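Local coordinates for protein SidF, inhibitor of growth family, member 3 (PDB 4FYE) that is a Legionella phosphoinositide phosphatase, probably removing the 3-phosphate from the inositol ring of phosphatidylinositol phosphates, at residues K212-L217 and Q298-Q303; K393-I396 and T402-E405; A559-H564 and A609-Y614. The protein carries 1 engineered substitution. All blocks are in the same frame, centred on the assembly; numbering follows the deposited sequence.

Interaction 1 (K212-L217 and Q298-Q303)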
# COMPACT_ATOMS: atom_id res chain seq x y z
N LYS A 212 0.79 -7.58 20.87
CA LYS A 212 0.61 -8.52 21.94
C LYS A 212 -0.88 -8.74 22.19
O LYS A 212 -1.31 -9.85 22.41
CB LYS A 212 1.38 -8.13 23.21
CG LYS A 212 2.87 -8.12 22.95
CD LYS A 212 3.68 -8.67 24.09
CE LYS A 212 5.16 -8.35 23.94
NZ LYS A 212 5.85 -8.21 25.29
N ARG A 213 -1.65 -7.66 22.17
CA ARG A 213 -3.08 -7.77 22.32
C ARG A 213 -3.68 -8.78 21.33
O ARG A 213 -4.41 -9.67 21.72
CB ARG A 213 -3.73 -6.42 22.12
CG ARG A 213 -5.20 -6.38 22.47
CD ARG A 213 -5.84 -5.23 21.74
NE ARG A 213 -5.28 -3.99 22.22
CZ ARG A 213 -5.67 -3.40 23.34
NH1 ARG A 213 -6.62 -3.95 24.09
NH2 ARG A 213 -5.11 -2.25 23.71
N GLN A 214 -3.36 -8.66 20.05
CA GLN A 214 -3.81 -9.66 19.07
C GLN A 214 -3.31 -11.06 19.47
O GLN A 214 -4.05 -12.04 19.41
CB GLN A 214 -3.31 -9.32 17.66
CG GLN A 214 -4.03 -8.18 16.96
CD GLN A 214 -3.23 -7.64 15.78
OE1 GLN A 214 -2.00 -7.71 15.78
NE2 GLN A 214 -3.93 -7.04 14.80
N GLN A 215 -2.06 -11.14 19.88
CA GLN A 215 -1.43 -12.39 20.17
C GLN A 215 -2.25 -13.17 21.21
O GLN A 215 -2.52 -14.35 21.00
CB GLN A 215 0.03 -12.17 20.58
CG GLN A 215 1.02 -13.30 20.26
CD GLN A 215 0.96 -13.87 18.82
OE1 GLN A 215 1.84 -13.59 18.00
NE2 GLN A 215 -0.05 -14.69 18.52
N ARG A 216 -2.70 -12.52 22.28
CA ARG A 216 -3.46 -13.25 23.29
C ARG A 216 -4.98 -13.42 23.01
O ARG A 216 -5.61 -14.32 23.58
CB ARG A 216 -3.22 -12.67 24.68
CG ARG A 216 -3.92 -11.35 24.90
CD ARG A 216 -3.70 -10.79 26.28
NE ARG A 216 -3.70 -9.33 26.25
CZ ARG A 216 -4.81 -8.58 26.23
NH1 ARG A 216 -6.04 -9.13 26.23
NH2 ARG A 216 -4.66 -7.24 26.21
N LEU A 217 -5.58 -12.58 22.16
CA LEU A 217 -6.93 -12.86 21.67
C LEU A 217 -6.91 -13.93 20.59
O LEU A 217 -7.77 -13.95 19.74
CB LEU A 217 -7.67 -11.62 21.14
CG LEU A 217 -7.81 -10.31 21.94
CD1 LEU A 217 -7.94 -9.15 20.96
CD2 LEU A 217 -8.96 -10.26 22.92
N GLN A 298 -5.98 -1.36 13.67
CA GLN A 298 -5.36 -0.03 13.71
C GLN A 298 -4.14 0.02 14.67
O GLN A 298 -3.15 0.64 14.34
CB GLN A 298 -6.35 1.06 14.09
CG GLN A 298 -5.75 2.44 13.82
CD GLN A 298 -5.29 2.61 12.38
OE1 GLN A 298 -5.93 2.09 11.47
NE2 GLN A 298 -4.22 3.38 12.16
N GLU A 299 -4.19 -0.61 15.84
CA GLU A 299 -2.99 -0.59 16.65
C GLU A 299 -1.81 -1.33 16.04
O GLU A 299 -0.68 -0.82 16.08
CB GLU A 299 -3.19 -0.75 18.19
CG GLU A 299 -3.62 -2.12 18.72
CD GLU A 299 -3.47 -2.27 20.25
OE1 GLU A 299 -3.25 -3.41 20.72
OE2 GLU A 299 -3.57 -1.30 21.03
N GLU A 300 -2.07 -2.42 15.31
CA GLU A 300 -0.99 -3.12 14.62
C GLU A 300 -0.35 -2.22 13.60
O GLU A 300 0.86 -2.15 13.48
CB GLU A 300 -1.49 -4.40 13.97
CG GLU A 300 -0.40 -5.30 13.34
CD GLU A 300 -0.94 -6.31 12.29
OE1 GLU A 300 -0.14 -6.78 11.43
OE2 GLU A 300 -2.15 -6.64 12.28
N VAL A 301 -1.18 -1.48 12.87
CA VAL A 301 -0.67 -0.48 11.95
C VAL A 301 0.25 0.53 12.65
O VAL A 301 1.21 0.99 12.05
CB VAL A 301 -1.83 0.25 11.21
CG1 VAL A 301 -1.40 1.54 10.48
CG2 VAL A 301 -2.51 -0.72 10.29
N ILE A 302 -0.05 0.91 13.89
CA ILE A 302 0.82 1.85 14.63
C ILE A 302 2.12 1.17 14.93
O ILE A 302 3.19 1.72 14.77
CB ILE A 302 0.19 2.37 15.91
CG1 ILE A 302 -1.16 2.99 15.57
CG2 ILE A 302 1.14 3.34 16.64
CD1 ILE A 302 -1.63 4.03 16.54
N GLN A 303 2.03 -0.08 15.30
CA GLN A 303 3.21 -0.81 15.59
C GLN A 303 4.13 -0.92 14.35
O GLN A 303 5.35 -0.75 14.45
CB GLN A 303 2.84 -2.19 16.11
CG GLN A 303 4.05 -2.99 16.52
CD GLN A 303 3.67 -4.25 17.22
OE1 GLN A 303 3.60 -5.30 16.58
NE2 GLN A 303 3.38 -4.16 18.53
O HOH W 1 -0.53 -5.02 22.14

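Interaction 2 (K393-I396 and T402-E405)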
# COMPACT_ATOMS: atom_id res chain seq x y z
N LYS A 393 0.34 1.74 23.12
CA LYS A 393 1.39 0.92 23.70
C LYS A 393 1.71 -0.18 22.75
O LYS A 393 0.85 -0.94 22.40
CB LYS A 393 0.98 0.40 25.06
CG LYS A 393 0.63 1.55 25.96
CD LYS A 393 0.55 1.23 27.45
CE LYS A 393 0.50 2.56 28.20
NZ LYS A 393 0.34 2.43 29.67
N ILE A 394 2.97 -0.27 22.35
CA ILE A 394 3.36 -1.06 21.18
C ILE A 394 4.59 -1.90 21.49
O ILE A 394 5.13 -1.76 22.54
CB ILE A 394 3.52 -0.11 19.94
CG1 ILE A 394 2.50 -0.55 18.97
CG2 ILE A 394 4.96 0.14 19.41
CD1 ILE A 394 1.16 -0.08 19.46
N THR A 395 5.01 -2.78 20.59
CA THR A 395 6.21 -3.59 20.82
C THR A 395 7.18 -3.30 19.69
O THR A 395 6.75 -3.23 18.56
CB THR A 395 5.85 -5.10 20.80
OG1 THR A 395 5.17 -5.40 22.01
CG2 THR A 395 7.07 -5.96 20.72
N ILE A 396 8.47 -3.12 19.99
CA ILE A 396 9.42 -2.80 18.97
C ILE A 396 10.41 -3.93 19.01
O ILE A 396 11.00 -4.20 20.06
CB ILE A 396 10.15 -1.46 19.30
CG1 ILE A 396 9.17 -0.27 19.21
CG2 ILE A 396 11.42 -1.24 18.45
CD1 ILE A 396 8.97 0.20 17.83
N THR A 402 14.83 -10.31 20.82
CA THR A 402 14.69 -9.24 21.82
C THR A 402 13.69 -8.20 21.36
O THR A 402 13.68 -7.81 20.20
CB THR A 402 16.02 -8.46 22.05
OG1 THR A 402 16.57 -8.10 20.77
CG2 THR A 402 17.05 -9.26 22.89
N GLU A 403 12.92 -7.69 22.29
CA GLU A 403 11.99 -6.63 21.95
C GLU A 403 11.80 -5.71 23.15
O GLU A 403 12.17 -6.07 24.25
CB GLU A 403 10.67 -7.25 21.52
CG GLU A 403 10.05 -8.04 22.66
CD GLU A 403 8.86 -8.88 22.25
OE1 GLU A 403 8.07 -9.21 23.14
OE2 GLU A 403 8.71 -9.24 21.07
N VAL A 404 11.23 -4.53 22.94
CA VAL A 404 10.91 -3.59 24.03
C VAL A 404 9.53 -3.03 23.85
O VAL A 404 9.02 -3.00 22.73
CB VAL A 404 11.98 -2.46 24.14
CG1 VAL A 404 13.35 -3.08 24.44
CG2 VAL A 404 12.06 -1.61 22.86
N GLU A 405 8.93 -2.56 24.93
CA GLU A 405 7.57 -2.03 24.85
C GLU A 405 7.61 -0.51 25.01
O GLU A 405 8.36 -0.04 25.84
CB GLU A 405 6.71 -2.66 25.96
CG GLU A 405 6.09 -4.01 25.59
CD GLU A 405 4.72 -4.23 26.25
OE1 GLU A 405 3.70 -4.26 25.51
OE2 GLU A 405 4.64 -4.36 27.50

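Interaction 3 (A559-H564 and A609-Y614)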
# COMPACT_ATOMS: atom_id res chain seq x y z
N ALA A 559 -12.30 30.11 -2.90
CA ALA A 559 -12.34 31.42 -3.53
C ALA A 559 -10.94 32.03 -3.67
O ALA A 559 -10.67 32.75 -4.64
CB ALA A 559 -13.26 32.36 -2.77
N TYR A 560 -10.06 31.76 -2.70
CA TYR A 560 -8.71 32.30 -2.75
C TYR A 560 -7.93 31.65 -3.88
O TYR A 560 -7.25 32.34 -4.66
CB TYR A 560 -7.99 32.04 -1.46
CG TYR A 560 -6.57 32.57 -1.43
CD1 TYR A 560 -5.54 31.85 -2.01
CD2 TYR A 560 -6.27 33.80 -0.80
CE1 TYR A 560 -4.24 32.31 -1.98
CE2 TYR A 560 -4.97 34.29 -0.77
CZ TYR A 560 -3.95 33.54 -1.36
OH TYR A 560 -2.63 33.96 -1.33
N TYR A 561 -8.03 30.34 -3.99
CA TYR A 561 -7.29 29.62 -5.01
C TYR A 561 -7.72 30.05 -6.40
O TYR A 561 -6.90 30.22 -7.30
CB TYR A 561 -7.47 28.11 -4.88
CG TYR A 561 -6.88 27.36 -6.04
CD1 TYR A 561 -5.51 27.24 -6.18
CD2 TYR A 561 -7.68 26.81 -7.03
CE1 TYR A 561 -4.95 26.58 -7.25
CE2 TYR A 561 -7.13 26.15 -8.10
CZ TYR A 561 -5.77 26.04 -8.20
OH TYR A 561 -5.21 25.38 -9.26
N THR A 562 -9.02 30.23 -6.57
CA THR A 562 -9.54 30.60 -7.87
C THR A 562 -8.97 31.93 -8.29
O THR A 562 -8.58 32.12 -9.44
CB THR A 562 -11.06 30.71 -7.85
OG1 THR A 562 -11.60 29.76 -6.93
CG2 THR A 562 -11.62 30.45 -9.22
N GLU A 563 -8.92 32.87 -7.36
CA GLU A 563 -8.34 34.18 -7.61
C GLU A 563 -6.84 34.18 -7.90
O GLU A 563 -6.38 34.86 -8.80
CB GLU A 563 -8.63 35.11 -6.44
CG GLU A 563 -9.79 36.06 -6.66
CD GLU A 563 -9.41 37.50 -6.38
OE1 GLU A 563 -8.40 37.97 -6.94
OE2 GLU A 563 -10.12 38.16 -5.59
N HIS A 564 -6.09 33.42 -7.12
CA HIS A 564 -4.65 33.51 -7.16
C HIS A 564 -3.95 32.49 -7.99
O HIS A 564 -2.71 32.51 -8.12
CB HIS A 564 -4.10 33.49 -5.75
CG HIS A 564 -4.80 34.44 -4.82
ND1 HIS A 564 -4.41 35.71 -4.65
CD2 HIS A 564 -5.93 34.27 -4.03
CE1 HIS A 564 -5.23 36.32 -3.78
NE2 HIS A 564 -6.16 35.43 -3.40
N ALA A 609 -2.56 19.52 -6.55
CA ALA A 609 -3.69 18.87 -5.91
C ALA A 609 -4.85 19.86 -5.74
O ALA A 609 -6.04 19.54 -5.96
CB ALA A 609 -3.26 18.25 -4.62
N GLN A 610 -4.50 21.10 -5.44
CA GLN A 610 -5.49 22.12 -5.29
C GLN A 610 -6.25 22.32 -6.55
O GLN A 610 -7.48 22.45 -6.49
CB GLN A 610 -4.84 23.44 -4.84
CG GLN A 610 -4.29 23.34 -3.44
CD GLN A 610 -3.55 24.58 -3.00
OE1 GLN A 610 -3.65 25.00 -1.83
NE2 GLN A 610 -2.79 25.17 -3.92
N GLU A 611 -5.56 22.31 -7.69
CA GLU A 611 -6.27 22.54 -8.95
C GLU A 611 -7.35 21.46 -9.15
O GLU A 611 -8.51 21.76 -9.49
CB GLU A 611 -5.31 22.61 -10.16
CG GLU A 611 -6.08 22.55 -11.49
CD GLU A 611 -5.25 22.20 -12.72
OE1 GLU A 611 -4.34 23.00 -13.07
OE2 GLU A 611 -5.54 21.12 -13.37
N LEU A 612 -6.97 20.19 -8.90
CA LEU A 612 -7.82 19.04 -9.18
C LEU A 612 -8.99 19.01 -8.19
O LEU A 612 -10.09 18.52 -8.50
CB LEU A 612 -7.02 17.76 -9.08
CG LEU A 612 -6.37 17.02 -10.29
CD1 LEU A 612 -6.78 17.47 -11.71
CD2 LEU A 612 -4.87 16.97 -10.16
N TYR A 613 -8.73 19.53 -7.00
CA TYR A 613 -9.70 19.40 -5.92
C TYR A 613 -10.68 20.57 -6.01
O TYR A 613 -11.89 20.36 -6.13
CB TYR A 613 -9.01 19.29 -4.52
CG TYR A 613 -10.01 19.35 -3.38
CD1 TYR A 613 -10.95 18.31 -3.18
CD2 TYR A 613 -10.09 20.49 -2.56
CE1 TYR A 613 -11.90 18.40 -2.18
CE2 TYR A 613 -11.04 20.60 -1.55
CZ TYR A 613 -11.93 19.56 -1.35
OH TYR A 613 -12.85 19.71 -0.33
N TYR A 614 -10.16 21.79 -6.00
CA TYR A 614 -11.02 22.96 -5.99
C TYR A 614 -11.84 23.13 -7.28
O TYR A 614 -13.02 23.46 -7.19
CB TYR A 614 -10.26 24.23 -5.59
CG TYR A 614 -9.77 24.20 -4.15
CD1 TYR A 614 -10.69 24.14 -3.10
CD2 TYR A 614 -8.42 24.29 -3.83
CE1 TYR A 614 -10.26 24.13 -1.78
CE2 TYR A 614 -7.98 24.29 -2.50
CZ TYR A 614 -8.92 24.20 -1.48
OH TYR A 614 -8.57 24.15 -0.13

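Interaction 1 (K212-L217 and Q298-Q303)
R213 grips E299 side-on, and this salt bridge joins two helices of the phosphatase domain, the short helix 212-216 and the long helix 284-311. R213 NE donates to E299 OE1 at 2.6 Å while R213 NH2 reaches E299 OE2 at 3.2 Å, one nitrogen for each oxygen. Both acceptors lie close to the guanidinium plane. The carboxylate, however, is turned 56° against that plane, and the donors approach it from above. Torsions serve this fit: R213 runs out with CG opposite its own N and then bends at chi3 (-65°), which swings the guanidinium edge onto the glutamate.

The next residue of each helix repeats the theme in a milder form. Q214 NE2 donates to E300 OE2 at 3.1 Å, on the anti side but tilted well out of the carboxylate plane, and the two side chains cross at about a right angle. Bonds at both ends, from Q214 OE1 to T211 N and from NE2 to E300, probably hold the amide's rotation; E300 OE2 also receives N243 N. Farther out, F507 of helix 482-514 makes a cation-pi contact with R213 and touches E299. A water adds a bridge, accepting from R213 N at 2.9 Å and donating weakly to E299 OE1 at 3.5 Å.

Interaction 2 (K393-I396 and T402-E405)
I396 and V404 form an antiparallel hydrogen-bonded pair in a beta hairpin, and the short segments 393-396 and 402-405 run at 160° to each other with their axes 4.6 Å apart. I396 N donates to V404 O at 2.8 Å, and V404 N returns the bond to I396 O at 2.9 Å; both bonds are fairly straight. T395 and E405, the adjoining non-hydrogen-bonded pair, come closer at their CA atoms, 4.5 Å apart. Here CA-H...O contacts supplement the ladder: E405 CA faces I394 O and T395 CA faces V404 O, each at 3.4 Å.

The side chains divide between the two faces of the sheet. On one, T395 spends its two branches on two glutamates. Its methyl, CG2, placed opposite the backbone N (chi1 of the hydroxyl branch -74°), lies 3.7 Å from E403 OE2, whereas T395 OG1 lies alongside the aliphatic part of E405, 3.9 Å from E405 CG. These are van der Waals contacts, with the chain of E405 bending at chi2. On the other face the meeting is purely apolar: I396 CB packs against V404 CG2, the valine methyl set between its own N and carbonyl carbon.

Strand 391-399 is an outermost strand of a four-stranded mixed sheet, and the ladder continues with backbone bonding between I394 and T406. Beneath the apolar face, I396 rests on A306 and Q307 of helix 284-311 and on I343 of helix 335-349, while V404 touches K344 and V347 of that second helix.

Interaction 3 (A559-H564 and A609-Y614)
Y561 meets Q610, E611 and Y614 where helix 522-583 passes the C-terminal end of helix 590-614, the next helix along the chain; the short segments are inclined at 119°, with their axes 10.7 Å apart at closest approach. The contact is helix-helix packing built round one aromatic side chain, at the end of a predicted coiled coil, 481-559, which takes in A559.

With CG placed opposite its backbone N (chi1 172°), Y561 projects across the gap and directs its ring at helix 590-614. Q610 comes over one face: its CB stands 4.2 Å from the centroid of the Y561 ring, near the ring normal and offset toward the rim, in a CH-pi contact. Beyond CB the glutamine chain runs on extended, which brings Q610 NE2 within 4.1 Å of Y561 CD1. Y614 approaches from another direction. Its CB packs 3.9 Å from Y561 CD2, and the two rings lie obliquely, with centroids 5.8 Å apart and planes 32° from each other.

At the far end of the Y561 ring the phenol oxygen reaches the backbone of the partner helix beside E611. It is modelled very close to E611 CB, so the detail of that approach is doubtful. E611 N is near as well, but the angle is poor and no hydrogen bond crosses between the segments.

Earlier residues of the same helix 522-583, D554, R557 and K558, also meet Y614, and V445 of helix 438-458 adds a third helix. Y613 CD2 lies 3.7 Å above one face of the Y614 ring, offset toward its rim, and Y613 ties the helices together again through a hydrogen bond between Y613 OH and D554 OD1.

Interactions 1 and 2 are neighbours, their centres 11 Å apart, whereas interaction 3 lies in a distant helical region, with nearest atoms about 22 Å from interaction 1 and about 31 Å from interaction 2. Helix 284-311 links the first two: Q303 packs on I394 and T395, and K212 extends toward E403 in a long, weak ion pair. The chemistry differs from one site to the next. The mostly buried helix pair of 212-217 and 298-303 is joined by charged and amide groups, the partly buried hairpin by backbone bonds with an apolar face, and the partly buried crossing of 559-564 with 609-614 by aromatic and aliphatic packing, with no hydrogen bond between the two segments.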